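Local coordinates for protein heme oxygenase (Chlamydomonas reinhardtii, PDB 4RAJ) that probably cleaves heme oxidatively to biliverdin, releasing iron and carbon monoxide, as heme oxygenases do, at residues G98-D102 / G173-F177. Numbering follows the deposited sequence.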
ATOM      1  N   GLY A  98     -10.300   2.809   4.452  1.00 19.15           N
ATOM      2  CA  GLY A  98     -10.484   3.786   3.386  1.00 22.18           C
ATOM      3  C   GLY A  98     -10.730   3.152   2.013  1.00 23.31           C
ATOM      4  O   GLY A  98     -11.621   3.575   1.257  1.00 18.04           O
ATOM      5  N   PHE A  99      -9.948   2.132   1.679  1.00 17.42           N
ATOM      6  CA  PHE A  99     -10.183   1.402   0.425  1.00 18.52           C
ATOM      7  C   PHE A  99     -11.562   0.760   0.412  1.00 17.45           C
ATOM      8  O   PHE A  99     -12.274   0.800  -0.579  1.00 17.65           O
ATOM      9  CB  PHE A  99      -9.127   0.310   0.206  1.00 17.90           C
ATOM     10  CG  PHE A  99      -7.865   0.804  -0.459  1.00 20.19           C
ATOM     11  CD1 PHE A  99      -6.832   1.325   0.310  1.00 25.98           C
ATOM     12  CD2 PHE A  99      -7.709   0.729  -1.846  1.00 18.34           C
ATOM     13  CE1 PHE A  99      -5.676   1.769  -0.282  1.00 29.22           C
ATOM     14  CE2 PHE A  99      -6.563   1.173  -2.445  1.00 20.11           C
ATOM     15  CZ  PHE A  99      -5.537   1.696  -1.662  1.00 21.83           C
ATOM     16  N   LYS A 100     -11.942   0.148   1.519  1.00 16.43           N
ATOM     17  CA  LYS A 100     -13.235  -0.522   1.558  1.00 17.41           C
ATOM     18  C   LYS A 100     -14.362   0.492   1.382  1.00 19.56           C
ATOM     19  O   LYS A 100     -15.321   0.230   0.672  1.00 18.68           O
ATOM     20  CB  LYS A 100     -13.419  -1.297   2.864  1.00 17.74           C
ATOM     21  CG  LYS A 100     -14.522  -2.348   2.769  1.00 23.31           C
ATOM     22  CD  LYS A 100     -14.907  -2.906   4.134  1.00 21.37           C
ATOM     23  CE  LYS A 100     -15.720  -4.182   3.965  1.00 24.90           C
ATOM     24  NZ  LYS A 100     -16.315  -4.618   5.258  1.00 38.43           N
ATOM     25  N   GLN A 101     -14.242   1.656   2.016  1.00 19.47           N
ATOM     26  CA  GLN A 101     -15.243   2.709   1.844  1.00 19.50           C
ATOM     27  C   GLN A 101     -15.406   3.109   0.379  1.00 19.54           C
ATOM     28  O   GLN A 101     -16.529   3.252  -0.120  1.00 17.40           O
ATOM     29  CB  GLN A 101     -14.873   3.941   2.682  1.00 21.47           C
ATOM     30  CG  GLN A 101     -15.184   3.771   4.150  1.00 35.08           C
ATOM     31  CD  GLN A 101     -14.514   4.830   5.008  1.00 50.35           C
ATOM     32  OE1 GLN A 101     -14.506   6.012   4.659  1.00 46.07           O
ATOM     33  NE2 GLN A 101     -13.951   4.409   6.137  1.00 49.85           N
ATOM     34  N   ASP A 102     -14.288   3.301  -0.307  1.00 19.90           N
ATOM     35  CA  ASP A 102     -14.330   3.682  -1.718  1.00 18.17           C
ATOM     36  C   ASP A 102     -14.950   2.584  -2.580  1.00 21.08           C
ATOM     37  O   ASP A 102     -15.801   2.851  -3.431  1.00 19.80           O
ATOM     38  CB  ASP A 102     -12.929   4.010  -2.228  1.00 19.21           C
ATOM     39  CG  ASP A 102     -12.443   5.357  -1.751  1.00 29.00           C
ATOM     40  OD1 ASP A 102     -13.268   6.141  -1.201  1.00 25.85           O
ATOM     41  OD2 ASP A 102     -11.234   5.633  -1.940  1.00 24.61           O
ATOM     42  N   GLY A 173     -15.496   9.278  -1.945  1.00 24.37           N
ATOM     43  CA  GLY A 173     -14.894   8.754  -3.165  1.00 20.81           C
ATOM     44  C   GLY A 173     -13.384   8.663  -3.217  1.00 24.73           C
ATOM     45  O   GLY A 173     -12.841   8.033  -4.129  1.00 20.32           O
ATOM     46  N   THR A 174     -12.695   9.291  -2.264  1.00 21.29           N
ATOM     47  CA  THR A 174     -11.238   9.153  -2.212  1.00 18.81           C
ATOM     48  C   THR A 174     -10.750   8.795  -0.824  1.00 20.40           C
ATOM     49  O   THR A 174      -9.666   9.223  -0.413  1.00 21.74           O
ATOM     50  CB  THR A 174     -10.514  10.446  -2.685  1.00 21.37           C
ATOM     51  OG1 THR A 174     -10.781  11.531  -1.780  1.00 21.20           O
ATOM     52  CG2 THR A 174     -10.957  10.836  -4.109  1.00 22.37           C
ATOM     53  N   ALA A 175     -11.542   8.008  -0.093  1.00 17.65           N
ATOM     54  CA  ALA A 175     -11.190   7.665   1.286  1.00 21.13           C
ATOM     55  C   ALA A 175      -9.893   6.850   1.363  1.00 21.32           C
ATOM     56  O   ALA A 175      -9.179   6.910   2.365  1.00 20.67           O
ATOM     57  CB  ALA A 175     -12.339   6.911   1.964  1.00 28.35           C
ATOM     58  N   ALA A 176      -9.587   6.112   0.300  1.00 21.15           N
ATOM     59  CA  ALA A 176      -8.331   5.360   0.217  1.00 17.85           C
ATOM     60  C   ALA A 176      -7.121   6.280   0.348  1.00 22.82           C
ATOM     61  O   ALA A 176      -6.062   5.864   0.828  1.00 19.83           O
ATOM     62  CB  ALA A 176      -8.257   4.586  -1.102  1.00 16.34           C
ATOM     63  N   PHE A 177      -7.290   7.525  -0.096  1.00 17.41           N
ATOM     64  CA  PHE A 177      -6.212   8.511  -0.147  1.00 16.89           C
ATOM     65  C   PHE A 177      -6.391   9.676   0.846  1.00 19.32           C
ATOM     66  O   PHE A 177      -5.627  10.645   0.810  1.00 21.75           O
ATOM     67  CB  PHE A 177      -6.110   9.068  -1.569  1.00 17.44           C
ATOM     68  CG  PHE A 177      -6.007   7.995  -2.621  1.00 20.51           C
ATOM     69  CD1 PHE A 177      -4.830   7.289  -2.787  1.00 27.11           C
ATOM     70  CD2 PHE A 177      -7.092   7.689  -3.433  1.00 21.68           C
ATOM     71  CE1 PHE A 177      -4.742   6.294  -3.748  1.00 26.87           C
ATOM     72  CE2 PHE A 177      -7.006   6.701  -4.399  1.00 22.68           C
ATOM     73  CZ  PHE A 177      -5.835   6.002  -4.557  1.00 21.38           C
TER
HETATM   74  O   HOH W   1     -10.715   6.509  -4.555  1.00 24.57           O
HETATM   75  O   HOH W   2     -15.707   7.002  -0.280  1.00 30.08           O
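The carboxylate of Asp102, on helix 96-107, grips two consecutive backbone amides of the loop between helices 155-165 and 184-200. Ala175 N donates to the syn lone pair of Asp102 OD1 at 2.8 Å, with a bent N-H...O angle of 146°. Ala176 N reaches Asp102 OD2, also at 2.8 Å; this bond is straighter (167°) but comes in from above the carboxylate plane. Each oxygen takes a second hydrogen from water: one water links OD2 to Gly173 O, which also forms a hydrogen bond with Tyr106 OH, and the other joins OD1 to Gly173 N. With chi1 at -76°, CG of Asp102 stands beside the backbone N and anti to the carbonyl carbon, which carries the carboxylate toward the loop. An asparagine in its place would probably leave one of the two amides without an acceptor, since its NH2 group cannot take their hydrogens.

Beyond these bonds, the two backbones meet closely at Gly98, whose CA lies 4.1 Å from Ala176 CA and makes a CH...O contact with Ala175 O at 3.5 Å; this close approach rests on Gly98 having no CB. Ala176 CB sits 3.7 Å from the centroid of the Phe99 ring, almost on the normal through its centre, a CH-pi contact over the face. Phe99 itself packs on Leu57 and Tyr61 of helix 50-76 and meets the ring of Phe64, while at the margin Gln101 OE1 touches Ala175 CB at 3.6 Å. In this largely helical fold, one buried acidic side chain thus ties a loop to a helix, its charge probably stabilised by two amide N-H groups and two water hydrogens.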